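Local coordinates for major capsid protein (Norovirus Hu/GI.7/TCH-060/USA/2003, PDB 4P25) that forms the norovirus capsid and, through its protruding domain, binds the Lewis Y histo-blood group antigen, probably to attach the virus to host cells, at residues N20-A25 against W174-Y179; R46-L49 against L53-T56; G51-L54 against P58-A61; P102-C107 against G157-V162; F259-Y262 against F266-C269. All coordinates share one frame; numbering follows the deposited sequence.

Interaction 1 of 5, residues N20-A25 against W174-Y179; sequences NSRVPA and WKIPSY
R22 reaches across to the backbone of K175, and nearly the whole contact rests on its guanidinium group. The side chain leaves with CG anti to its own carbonyl carbon (chi1 -68°), runs straight through chi2 and bends at chi3 (73°), which brings NH2 to within 3.3 Å of K175 O. This oxygen lies at the guanidinium edge, near its plane, and is also met by the backbone N of G105. I176 CG2 approaches NH2 obliquely at 4.4 Å, while the aliphatic chain of K175 heads off the other way. The start of the arginine is set by an Asx turn: N20 OD1 accepts R22 N at 2.8 Å, in the carbonyl plane on a lone pair, and takes a weak second bond from V23 N. Around the same guanidinium, NE forms a salt bridge with D103, NH1 donates to the carbonyls of P220 and P173, and F42 makes a cation-pi contact. Through its NH1 bonds the buried arginine ties the loop before strand 29-31 to strand 218-221 and the loop after strand 154-163. The carboxylate of D103 probably balances its positive charge, and the carbonyls of P220 and P173 hold its rotation.

Interaction 2 of 5, residues R46-L49 against L53-T56; sequences RCTL and LLGT
L54 N donates to R46 O at 3.0 Å, the one clear hydrogen bond between the two segments, fairly straight at 159° but with the donor well above the carbonyl plane. Beside it CB of R46 and CB of L54 meet at 3.7 Å. The next ring of contacts is apolar: T48 CG2 touches L54 CD1 at 4.1 Å, the two side chains crossing at about a right angle, and C47 SG lies 4.2 Å from L53 CD2. The thiol gets there because SG stands anti to the backbone N (chi1 -173°), turning it to the side where L53 lies. Further out, the R46 chain bends at chi2 and chi3 and carries its guanidinium away from L54, to be held by the carbonyls of F42 and P191. T57 OG1 clasps both sides, bonding R46 N and L54 O, and T48 OG1 pairs with Q52 N inside the connecting turn. C47 and L53 also share V232 of helix 225-234 as a neighbour. C47 and L53, 4.4 Å between their CA atoms, form a single beta bridge where the chain turns back on itself in an irregular loop of the norovirus P domain, without a regular hairpin.

Interaction 3 of 5, residues G51-L54 against P58-A61; sequences GQLL and PVSA
The flat group at the crossing is the peptide carbonyl of P58, whose oxygen is met by CD2 of L53 at 3.9 Å. A second flat group, the side-chain amide of Q52, stays within its own segment: L53 O lies in its plane, only 1° out of it. Both belong to the long irregular loop between strands 29-31 and 66-73 of the P domain, which folds back on itself against helix 225-234. The apolar half of the contact is carried by the other methyl of L53, CD1, which comes to 4.0 Å from V59 CG2 with the two side chains crossing at about a right angle. The fork at the end of L53 splits the work, one methyl on the valine and one on the P58 oxygen. V59 turns CG1 anti to the backbone N, leaving CG2 to meet the leucine. The P58 ring itself is directed away, and only its main chain takes part.

Helix 225-234 covers the contact: V228 packs on L53, S229 lies on V59, and Q225 NE2 bonds the carbonyls of both P58 and V59. P58 O is therefore satisfied by an amide while a methyl rests against it. The second subunit also approaches, with N17 of that chain on V59 and E226 of that chain bonded to S60 OG. Q52 bends at chi2 (65°), curling its amide back so that NE2 donates to L53 O at 3.0 Å, almost perfectly straight at 176° and on a lone pair in the carbonyl plane.

Interaction 4 of 5, residues P102-C107 against G157-V162; sequences PDIGAC and GTLAWV
L159 presses its CD2 methyl into the angle between P102 and I104, and this apolar pairing makes up the first of two patches. I104 CG1 lies 4.1 Å from L159 CD2 and P102 CB 4.3 Å from the same methyl, so one branch of the leucine serves both residues. L159 sends CG anti to its backbone N (chi1 -176°), which extends the side chain toward the loop. The second patch joins sulfur to a branched side chain: C107 SG sits 3.9 Å from V162 CB and 4.0 Å from V162 CG1, placed over the base of the valine by a chi1 of 58°, between its own N and carbonyl carbon.

Polar bonding does not cross between the segments; the loop's polar groups bond to other parts of the fold. D103 gives OD2 to the backbone N of Q43 and N44, while I104 O accepts from W109 NE1 and Q132 NE2.

The strand carries a classic beta bulge, A160 and W161 both facing H110. W161 takes no part in this packing; it stacks on H110 and touches a bound fucose of the glycan pocket. Strand 154-163 lies between strands 108-115 and 66-73 of the antiparallel sheet; the loop 102-107 covers L159 and V162, leads into strand 108-115, and shares W109 of that strand, which packs on P102, L159 and V162.

Interaction 5 of 5, residues F259-Y262 against F266-C269; sequences FKLY and FITC
The Y262 and F266 rings lie nearly parallel, at 16°, yet are slid so far apart that they barely overlap, their centroids 5.0 Å from each other. What rests on the F266 ring is CB of Y262, a CH-pi contact 4.0 Å from the centroid and over one face. F266 reaches it by a chi1 of 62°, CG between its backbone N and carbonyl carbon. T268 OG1 meets the edge of the tyrosine ring in plane, 3.4 Å from Y262 CE2. The backbones form an antiparallel hairpin, with K260 and T268 a hydrogen-bonded pair: T268 N donates to K260 O at 2.9 Å, and K260 N to T268 O. Y262 N to F266 O adds a bond that is straight at 172°. L261 and I267 form a non-hydrogen-bonded pair with their side chains on the other side of the sheet from K260 and T268, L261 CD1 touching I267 CG1 at 3.6 Å, while F259 lies against C269 CB. E200 pairs with K260 NZ and bonds Y262 OH and T268 OG1. One carboxylate thus ties three polar ends from both strands; its charge is probably balanced by K260 and further stabilised by the two hydroxyls, whereas F266 N is buried with no partner.

Interactions 1 and 4 touch directly, their centres 7 Å apart: R22 NE meets D103 OD1 at 2.8 Å in a salt bridge, and K175 O probably accepts from G105 N. Interactions 2 and 3 share L53 and L54, with centres 6 Å apart, and form successive folds of one loop. L49 of interaction 2 reaches the hairpin of interaction 5, its CD2 lying 3.6 Å from L261 CG. Interactions 4 and 5 lie on opposite sides of the chain's centre, about 27 Å between their centres. Interaction 4 holds the glycan-pocket residue W161, and the C107 side chain is about 8 Å from a bound galactose; interactions 1, 3 and 4 all touch the second subunit.

Interaction 1 of 5, residues N20-A25 against W174-Y179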
loop_
_atom_site.group_PDB
_atom_site.type_symbol
_atom_site.label_atom_id
_atom_site.label_comp_id
_atom_site.label_asym_id
_atom_site.label_seq_id
_atom_site.Cartn_x
_atom_site.Cartn_y
_atom_site.Cartn_z
ATOM N N ASN A 20 -0.306 7.695 -1.913
ATOM C CA ASN A 20 -0.613 8.708 -0.918
ATOM C C ASN A 20 -0.256 8.162 0.468
ATOM O O ASN A 20 -0.380 6.956 0.731
ATOM C CB ASN A 20 -2.103 9.055 -0.977
ATOM C CG ASN A 20 -2.416 10.411 -0.373
ATOM O OD1 ASN A 20 -2.426 10.579 0.853
ATOM N ND2 ASN A 20 -2.721 11.382 -1.232
ATOM N N SER A 21 0.190 9.050 1.348
ATOM C CA SER A 21 0.577 8.652 2.692
ATOM C C SER A 21 -0.516 8.899 3.730
ATOM O O SER A 21 -0.328 8.586 4.908
ATOM C CB SER A 21 1.853 9.382 3.095
ATOM O OG SER A 21 1.713 10.790 2.948
ATOM N N ARG A 22 -1.652 9.449 3.302
ATOM C CA ARG A 22 -2.764 9.738 4.218
ATOM C C ARG A 22 -4.042 8.948 3.922
ATOM O O ARG A 22 -4.895 8.789 4.796
ATOM C CB ARG A 22 -3.056 11.246 4.283
ATOM C CG ARG A 22 -1.928 12.051 4.944
ATOM C CD ARG A 22 -2.225 13.553 4.955
ATOM N NE ARG A 22 -3.254 13.909 5.932
ATOM C CZ ARG A 22 -4.268 14.739 5.697
ATOM N NH1 ARG A 22 -4.416 15.314 4.509
ATOM N NH2 ARG A 22 -5.139 15.000 6.661
ATOM N N VAL A 23 -4.169 8.451 2.695
ATOM C CA VAL A 23 -5.251 7.536 2.332
ATOM C C VAL A 23 -4.687 6.443 1.432
ATOM O O VAL A 23 -3.658 6.652 0.781
ATOM C CB VAL A 23 -6.436 8.255 1.616
ATOM C CG1 VAL A 23 -7.259 9.087 2.603
ATOM C CG2 VAL A 23 -5.942 9.090 0.427
ATOM N N PRO A 24 -5.338 5.269 1.395
ATOM C CA PRO A 24 -4.880 4.175 0.528
ATOM C C PRO A 24 -5.274 4.422 -0.927
ATOM O O PRO A 24 -6.306 3.943 -1.403
ATOM C CB PRO A 24 -5.602 2.950 1.099
ATOM C CG PRO A 24 -6.826 3.498 1.750
ATOM C CD PRO A 24 -6.447 4.857 2.274
ATOM N N ALA A 25 -4.439 5.185 -1.616
ATOM C CA ALA A 25 -4.724 5.622 -2.974
ATOM C C ALA A 25 -3.407 5.974 -3.634
ATOM O O ALA A 25 -2.394 6.160 -2.955
ATOM C CB ALA A 25 -5.644 6.842 -2.957
ATOM N N TRP A 174 -7.733 18.841 4.561
ATOM C CA TRP A 174 -6.477 19.476 4.953
ATOM C C TRP A 174 -6.344 19.590 6.475
ATOM O O TRP A 174 -5.281 19.936 6.991
ATOM C CB TRP A 174 -6.351 20.850 4.286
ATOM C CG TRP A 174 -6.287 20.761 2.792
ATOM C CD1 TRP A 174 -7.303 20.414 1.946
ATOM C CD2 TRP A 174 -5.150 21.015 1.966
ATOM N NE1 TRP A 174 -6.866 20.432 0.646
ATOM C CE2 TRP A 174 -5.544 20.801 0.630
ATOM C CE3 TRP A 174 -3.830 21.403 2.223
ATOM C CZ2 TRP A 174 -4.670 20.965 -0.444
ATOM C CZ3 TRP A 174 -2.967 21.564 1.159
ATOM C CH2 TRP A 174 -3.389 21.346 -0.157
ATOM N N LYS A 175 -7.426 19.290 7.186
ATOM C CA LYS A 175 -7.423 19.308 8.650
ATOM C C LYS A 175 -6.979 17.961 9.238
ATOM O O LYS A 175 -7.046 16.934 8.571
ATOM C CB LYS A 175 -8.819 19.646 9.169
ATOM C CG LYS A 175 -9.275 21.049 8.804
ATOM C CD LYS A 175 -10.642 21.354 9.380
ATOM C CE LYS A 175 -10.970 22.833 9.256
ATOM N NZ LYS A 175 -12.347 23.123 9.732
ATOM N N ILE A 176 -6.519 17.994 10.487
ATOM C CA ILE A 176 -6.220 16.774 11.226
ATOM C C ILE A 176 -7.161 16.621 12.430
ATOM O O ILE A 176 -7.823 17.585 12.824
ATOM C CB ILE A 176 -4.745 16.727 11.722
ATOM C CG1 ILE A 176 -4.437 17.915 12.638
ATOM C CG2 ILE A 176 -3.793 16.624 10.540
ATOM C CD1 ILE A 176 -3.248 17.676 13.557
ATOM N N PRO A 177 -7.248 15.406 12.997
ATOM C CA PRO A 177 -8.136 15.225 14.146
ATOM C C PRO A 177 -7.582 15.848 15.417
ATOM O O PRO A 177 -6.411 16.226 15.473
ATOM C CB PRO A 177 -8.164 13.696 14.327
ATOM C CG PRO A 177 -7.665 13.131 13.036
ATOM C CD PRO A 177 -6.680 14.123 12.543
ATOM N N SER A 178 -8.448 15.961 16.421
ATOM C CA SER A 178 -8.025 16.137 17.799
ATOM C C SER A 178 -7.939 14.732 18.374
ATOM O O SER A 178 -8.916 13.989 18.342
ATOM C CB SER A 178 -9.065 16.938 18.575
ATOM O OG SER A 178 -8.803 16.882 19.967
ATOM N N TYR A 179 -6.774 14.354 18.886
ATOM C CA TYR A 179 -6.562 12.969 19.304
ATOM C C TYR A 179 -7.025 12.724 20.729
ATOM O O TYR A 179 -7.018 11.596 21.228
ATOM C CB TYR A 179 -5.108 12.555 19.078
ATOM C CG TYR A 179 -4.776 12.482 17.603
ATOM C CD1 TYR A 179 -4.854 11.282 16.914
ATOM C CD2 TYR A 179 -4.426 13.625 16.890
ATOM C CE1 TYR A 179 -4.565 11.214 15.555
ATOM C CE2 TYR A 179 -4.141 13.567 15.531
ATOM C CZ TYR A 179 -4.215 12.360 14.867
ATOM O OH TYR A 179 -3.930 12.285 13.525
#

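Interaction 2 of 5, residues R46-L49 against L53-T56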
loop_
_atom_site.group_PDB
_atom_site.type_symbol
_atom_site.label_atom_id
_atom_site.label_comp_id
_atom_site.label_asym_id
_atom_site.label_seq_id
_atom_site.Cartn_x
_atom_site.Cartn_y
_atom_site.Cartn_z
ATOM N N ARG A 46 4.745 11.703 7.515
ATOM C CA ARG A 46 5.738 12.536 8.186
ATOM C C ARG A 46 6.970 11.728 8.571
ATOM O O ARG A 46 6.885 10.742 9.315
ATOM C CB ARG A 46 5.133 13.192 9.431
ATOM C CG ARG A 46 3.852 13.979 9.174
ATOM C CD ARG A 46 4.102 15.219 8.312
ATOM N NE ARG A 46 5.114 16.096 8.897
ATOM C CZ ARG A 46 4.860 17.081 9.756
ATOM N NH1 ARG A 46 3.614 17.336 10.145
ATOM N NH2 ARG A 46 5.859 17.809 10.233
ATOM N N CYS A 47 8.122 12.146 8.062
ATOM C CA CYS A 47 9.362 11.421 8.294
ATOM C C CYS A 47 10.507 12.354 7.970
ATOM O O CYS A 47 10.459 13.056 6.961
ATOM C CB CYS A 47 9.426 10.187 7.391
ATOM S SG CYS A 47 10.835 9.083 7.712
ATOM N N THR A 48 11.528 12.377 8.825
ATOM C CA THR A 48 12.704 13.201 8.525
ATOM C C THR A 48 13.560 12.511 7.471
ATOM O O THR A 48 13.444 11.294 7.283
ATOM C CB THR A 48 13.574 13.469 9.769
ATOM O OG1 THR A 48 14.212 12.252 10.192
ATOM C CG2 THR A 48 12.740 14.046 10.908
ATOM N N LEU A 49 14.417 13.274 6.805
ATOM C CA LEU A 49 15.268 12.718 5.760
ATOM C C LEU A 49 16.214 11.630 6.297
ATOM O O LEU A 49 16.624 10.750 5.558
ATOM C CB LEU A 49 16.109 13.804 5.079
ATOM C CG LEU A 49 15.329 14.773 4.208
ATOM C CD1 LEU A 49 16.277 15.504 3.260
ATOM C CD2 LEU A 49 14.225 14.064 3.455
ATOM N N LEU A 53 10.517 8.445 11.738
ATOM C CA LEU A 53 9.065 8.575 11.610
ATOM C C LEU A 53 8.522 9.566 12.628
ATOM O O LEU A 53 8.970 9.605 13.776
ATOM C CB LEU A 53 8.377 7.223 11.801
ATOM C CG LEU A 53 8.652 6.144 10.755
ATOM C CD1 LEU A 53 8.126 4.808 11.253
ATOM C CD2 LEU A 53 8.010 6.510 9.428
ATOM N N LEU A 54 7.538 10.352 12.199
ATOM C CA LEU A 54 6.908 11.349 13.058
ATOM C C LEU A 54 5.410 11.121 13.090
ATOM O O LEU A 54 4.842 10.547 12.161
ATOM C CB LEU A 54 7.183 12.756 12.523
ATOM C CG LEU A 54 8.642 13.146 12.292
ATOM C CD1 LEU A 54 8.738 14.505 11.595
ATOM C CD2 LEU A 54 9.401 13.150 13.609
ATOM N N GLY A 55 4.758 11.589 14.151
ATOM C CA GLY A 55 3.322 11.422 14.284
ATOM C C GLY A 55 2.907 9.960 14.306
ATOM O O GLY A 55 3.501 9.145 15.008
ATOM N N THR A 56 1.888 9.628 13.523
ATOM C CA THR A 56 1.387 8.252 13.462
ATOM C C THR A 56 1.878 7.519 12.215
ATOM O O THR A 56 1.444 6.398 11.931
ATOM C CB THR A 56 -0.146 8.228 13.469
ATOM O OG1 THR A 56 -0.634 9.119 12.451
ATOM C CG2 THR A 56 -0.677 8.679 14.821
#

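Interaction 3 of 5, residues G51-L54 against P58-A61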
loop_
_atom_site.group_PDB
_atom_site.type_symbol
_atom_site.label_atom_id
_atom_site.label_comp_id
_atom_site.label_asym_id
_atom_site.label_seq_id
_atom_site.Cartn_x
_atom_site.Cartn_y
_atom_site.Cartn_z
ATOM N N GLY A 51 15.362 9.443 8.359
ATOM C CA GLY A 51 14.569 8.236 8.523
ATOM C C GLY A 51 13.849 8.113 9.854
ATOM O O GLY A 51 13.526 7.007 10.274
ATOM N N GLN A 52 13.596 9.238 10.518
ATOM C CA GLN A 52 12.817 9.214 11.757
ATOM C C GLN A 52 11.338 9.464 11.491
ATOM O O GLN A 52 10.950 10.561 11.076
ATOM C CB GLN A 52 13.337 10.249 12.757
ATOM C CG GLN A 52 12.498 10.336 14.027
ATOM C CD GLN A 52 12.546 9.055 14.843
ATOM O OE1 GLN A 52 13.610 8.639 15.298
ATOM N NE2 GLN A 52 11.395 8.423 15.028
ATOM N N LEU A 53 10.517 8.445 11.738
ATOM C CA LEU A 53 9.065 8.575 11.610
ATOM C C LEU A 53 8.522 9.566 12.628
ATOM O O LEU A 53 8.970 9.605 13.776
ATOM C CB LEU A 53 8.377 7.223 11.801
ATOM C CG LEU A 53 8.652 6.144 10.755
ATOM C CD1 LEU A 53 8.126 4.808 11.253
ATOM C CD2 LEU A 53 8.010 6.510 9.428
ATOM N N LEU A 54 7.538 10.352 12.199
ATOM C CA LEU A 54 6.908 11.349 13.058
ATOM C C LEU A 54 5.410 11.121 13.090
ATOM O O LEU A 54 4.842 10.547 12.161
ATOM C CB LEU A 54 7.183 12.756 12.523
ATOM C CG LEU A 54 8.642 13.146 12.292
ATOM C CD1 LEU A 54 8.738 14.505 11.595
ATOM C CD2 LEU A 54 9.401 13.150 13.609
ATOM N N PRO A 58 3.327 5.300 9.488
ATOM C CA PRO A 58 3.855 3.938 9.403
ATOM C C PRO A 58 4.833 3.809 8.239
ATOM O O PRO A 58 5.056 4.780 7.517
ATOM C CB PRO A 58 2.604 3.123 9.109
ATOM C CG PRO A 58 1.800 4.036 8.229
ATOM C CD PRO A 58 2.060 5.440 8.748
ATOM N N VAL A 59 5.400 2.624 8.053
ATOM C CA VAL A 59 6.387 2.417 7.001
ATOM C C VAL A 59 5.748 2.038 5.663
ATOM O O VAL A 59 6.154 2.531 4.614
ATOM C CB VAL A 59 7.404 1.336 7.416
ATOM C CG1 VAL A 59 8.377 1.042 6.285
ATOM C CG2 VAL A 59 8.146 1.783 8.643
ATOM N N SER A 60 4.739 1.174 5.701
ATOM C CA SER A 60 4.161 0.639 4.475
ATOM C C SER A 60 2.890 1.352 4.024
ATOM O O SER A 60 2.073 1.765 4.847
ATOM C CB SER A 60 3.851 -0.847 4.665
ATOM O OG SER A 60 3.274 -1.423 3.496
ATOM N N ALA A 61 2.720 1.452 2.708
ATOM C CA ALA A 61 1.498 2.001 2.136
ATOM C C ALA A 61 0.271 1.198 2.568
ATOM O O ALA A 61 -0.847 1.728 2.605
ATOM C CB ALA A 61 1.601 2.065 0.605
#

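Interaction 4 of 5, residues P102-C107 against G157-V162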
loop_
_atom_site.group_PDB
_atom_site.type_symbol
_atom_site.label_atom_id
_atom_site.label_comp_id
_atom_site.label_asym_id
_atom_site.label_seq_id
_atom_site.Cartn_x
_atom_site.Cartn_y
_atom_site.Cartn_z
ATOM N N PRO A 102 -5.895 6.822 10.828
ATOM C CA PRO A 102 -6.170 7.919 9.884
ATOM C C PRO A 102 -6.031 9.300 10.519
ATOM O O PRO A 102 -6.228 9.451 11.732
ATOM C CB PRO A 102 -7.632 7.683 9.480
ATOM C CG PRO A 102 -7.896 6.226 9.776
ATOM C CD PRO A 102 -7.043 5.906 10.975
ATOM N N ASP A 103 -5.696 10.294 9.700
ATOM C CA ASP A 103 -5.525 11.662 10.189
ATOM C C ASP A 103 -6.343 12.682 9.404
ATOM O O ASP A 103 -5.979 13.858 9.316
ATOM C CB ASP A 103 -4.039 12.059 10.232
ATOM C CG ASP A 103 -3.471 12.403 8.857
ATOM O OD1 ASP A 103 -4.044 11.980 7.833
ATOM O OD2 ASP A 103 -2.432 13.093 8.806
ATOM N N ILE A 104 -7.457 12.235 8.836
ATOM C CA ILE A 104 -8.342 13.147 8.118
ATOM C C ILE A 104 -9.286 13.783 9.139
ATOM O O ILE A 104 -10.211 13.139 9.637
ATOM C CB ILE A 104 -9.135 12.416 7.012
ATOM C CG1 ILE A 104 -8.227 11.436 6.252
ATOM C CG2 ILE A 104 -9.789 13.413 6.066
ATOM C CD1 ILE A 104 -7.022 12.076 5.571
ATOM N N GLY A 105 -9.039 15.045 9.465
ATOM C CA GLY A 105 -9.727 15.665 10.583
ATOM C C GLY A 105 -11.116 16.199 10.309
ATOM O O GLY A 105 -11.495 16.426 9.160
ATOM N N ALA A 106 -11.875 16.375 11.388
ATOM C CA ALA A 106 -13.150 17.093 11.376
ATOM C C ALA A 106 -14.154 16.572 10.358
ATOM O O ALA A 106 -14.698 17.335 9.559
ATOM C CB ALA A 106 -12.919 18.592 11.195
ATOM N N CYS A 107 -14.391 15.267 10.400
ATOM C CA CYS A 107 -15.357 14.634 9.517
ATOM C C CYS A 107 -15.737 13.277 10.084
ATOM O O CYS A 107 -15.048 12.744 10.958
ATOM C CB CYS A 107 -14.796 14.486 8.095
ATOM S SG CYS A 107 -13.248 13.531 7.953
ATOM N N GLY A 157 -9.415 -3.076 9.721
ATOM C CA GLY A 157 -9.953 -2.457 8.527
ATOM C C GLY A 157 -9.277 -1.200 8.036
ATOM O O GLY A 157 -8.250 -0.763 8.559
ATOM N N THR A 158 -9.888 -0.629 7.007
ATOM C CA THR A 158 -9.325 0.488 6.268
ATOM C C THR A 158 -10.374 1.577 6.087
ATOM O O THR A 158 -11.547 1.282 5.848
ATOM C CB THR A 158 -8.841 -0.001 4.888
ATOM O OG1 THR A 158 -7.869 -1.042 5.066
ATOM C CG2 THR A 158 -8.220 1.131 4.085
ATOM N N LEU A 159 -9.957 2.833 6.213
ATOM C CA LEU A 159 -10.837 3.961 5.909
ATOM C C LEU A 159 -11.350 3.843 4.479
ATOM O O LEU A 159 -10.558 3.779 3.536
ATOM C CB LEU A 159 -10.079 5.279 6.082
ATOM C CG LEU A 159 -10.899 6.557 5.882
ATOM C CD1 LEU A 159 -11.983 6.664 6.943
ATOM C CD2 LEU A 159 -9.992 7.778 5.901
ATOM N N ALA A 160 -12.672 3.818 4.321
ATOM C CA ALA A 160 -13.287 3.647 3.005
ATOM C C ALA A 160 -13.739 4.965 2.379
ATOM O O ALA A 160 -13.542 5.190 1.186
ATOM C CB ALA A 160 -14.456 2.678 3.087
ATOM N N TRP A 161 -14.366 5.815 3.188
ATOM C CA TRP A 161 -14.826 7.127 2.740
ATOM C C TRP A 161 -15.085 8.055 3.921
ATOM O O TRP A 161 -15.148 7.605 5.062
ATOM C CB TRP A 161 -16.058 7.033 1.822
ATOM C CG TRP A 161 -17.293 6.327 2.374
ATOM C CD1 TRP A 161 -17.465 4.982 2.528
ATOM C CD2 TRP A 161 -18.536 6.933 2.764
ATOM N NE1 TRP A 161 -18.723 4.713 3.019
ATOM C CE2 TRP A 161 -19.403 5.897 3.171
ATOM C CE3 TRP A 161 -18.995 8.256 2.827
ATOM C CZ2 TRP A 161 -20.700 6.136 3.629
ATOM C CZ3 TRP A 161 -20.299 8.493 3.277
ATOM C CH2 TRP A 161 -21.127 7.437 3.674
ATOM N N VAL A 162 -15.212 9.350 3.641
ATOM C CA VAL A 162 -15.477 10.334 4.689
ATOM C C VAL A 162 -16.669 11.209 4.312
ATOM O O VAL A 162 -16.996 11.346 3.134
ATOM C CB VAL A 162 -14.240 11.220 4.975
ATOM C CG1 VAL A 162 -13.074 10.369 5.455
ATOM C CG2 VAL A 162 -13.850 12.026 3.740
#

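Interaction 5 of 5, residues F259-Y262 against F266-C269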
loop_
_atom_site.group_PDB
_atom_site.type_symbol
_atom_site.label_atom_id
_atom_site.label_comp_id
_atom_site.label_asym_id
_atom_site.label_seq_id
_atom_site.Cartn_x
_atom_site.Cartn_y
_atom_site.Cartn_z
ATOM N N PHE A 259 13.002 21.211 -7.314
ATOM C CA PHE A 259 12.289 21.169 -6.040
ATOM C C PHE A 259 13.299 21.103 -4.900
ATOM O O PHE A 259 14.415 20.623 -5.088
ATOM C CB PHE A 259 11.373 19.936 -5.984
ATOM C CG PHE A 259 10.252 19.954 -6.990
ATOM C CD1 PHE A 259 10.486 19.645 -8.320
ATOM C CD2 PHE A 259 8.958 20.256 -6.597
ATOM C CE1 PHE A 259 9.457 19.658 -9.248
ATOM C CE2 PHE A 259 7.922 20.267 -7.519
ATOM C CZ PHE A 259 8.171 19.966 -8.847
ATOM N N LYS A 260 12.924 21.590 -3.720
ATOM C CA LYS A 260 13.769 21.408 -2.544
ATOM C C LYS A 260 13.124 20.481 -1.528
ATOM O O LYS A 260 11.957 20.638 -1.167
ATOM C CB LYS A 260 14.159 22.747 -1.904
ATOM C CG LYS A 260 15.271 23.455 -2.663
ATOM C CD LYS A 260 15.311 24.956 -2.392
ATOM C CE LYS A 260 15.897 25.290 -1.030
ATOM N NZ LYS A 260 15.791 26.751 -0.745
ATOM N N LEU A 261 13.902 19.497 -1.091
ATOM C CA LEU A 261 13.478 18.553 -0.071
ATOM C C LEU A 261 14.181 18.905 1.235
ATOM O O LEU A 261 15.410 18.856 1.322
ATOM C CB LEU A 261 13.822 17.130 -0.510
ATOM C CG LEU A 261 13.668 15.985 0.492
ATOM C CD1 LEU A 261 12.217 15.804 0.909
ATOM C CD2 LEU A 261 14.231 14.703 -0.101
ATOM N N TYR A 262 13.394 19.271 2.242
ATOM C CA TYR A 262 13.945 19.754 3.505
ATOM C C TYR A 262 14.126 18.618 4.510
ATOM O O TYR A 262 13.374 17.640 4.482
ATOM C CB TYR A 262 13.046 20.849 4.082
ATOM C CG TYR A 262 13.177 22.171 3.363
ATOM C CD1 TYR A 262 14.099 23.116 3.786
ATOM C CD2 TYR A 262 12.386 22.474 2.262
ATOM C CE1 TYR A 262 14.230 24.324 3.143
ATOM C CE2 TYR A 262 12.512 23.683 1.605
ATOM C CZ TYR A 262 13.437 24.607 2.054
ATOM O OH TYR A 262 13.586 25.827 1.427
ATOM N N PHE A 266 9.630 17.540 3.969
ATOM C CA PHE A 266 8.613 18.070 3.068
ATOM C C PHE A 266 9.308 18.663 1.856
ATOM O O PHE A 266 10.526 18.833 1.858
ATOM C CB PHE A 266 7.709 19.102 3.760
ATOM C CG PHE A 266 8.437 20.318 4.262
ATOM C CD1 PHE A 266 8.999 20.327 5.529
ATOM C CD2 PHE A 266 8.552 21.453 3.475
ATOM C CE1 PHE A 266 9.669 21.440 6.000
ATOM C CE2 PHE A 266 9.222 22.574 3.940
ATOM C CZ PHE A 266 9.780 22.567 5.205
ATOM N N ILE A 267 8.531 18.954 0.818
ATOM C CA ILE A 267 9.074 19.385 -0.464
ATOM C C ILE A 267 8.462 20.722 -0.860
ATOM O O ILE A 267 7.272 20.953 -0.649
ATOM C CB ILE A 267 8.792 18.319 -1.552
ATOM C CG1 ILE A 267 9.525 17.018 -1.213
ATOM C CG2 ILE A 267 9.179 18.833 -2.933
ATOM C CD1 ILE A 267 9.133 15.840 -2.073
ATOM N N THR A 268 9.287 21.611 -1.414
ATOM C CA THR A 268 8.793 22.893 -1.907
ATOM C C THR A 268 9.217 23.135 -3.346
ATOM O O THR A 268 10.099 22.454 -3.880
ATOM C CB THR A 268 9.317 24.079 -1.076
ATOM O OG1 THR A 268 10.730 24.209 -1.264
ATOM C CG2 THR A 268 8.995 23.903 0.406
ATOM N N CYS A 269 8.577 24.120 -3.962
ATOM C CA CYS A 269 8.968 24.619 -5.268
ATOM C C CYS A 269 8.675 26.105 -5.260
ATOM O O CYS A 269 8.083 26.615 -4.310
ATOM C CB CYS A 269 8.144 23.947 -6.372
ATOM S SG CYS A 269 6.381 24.418 -6.398
#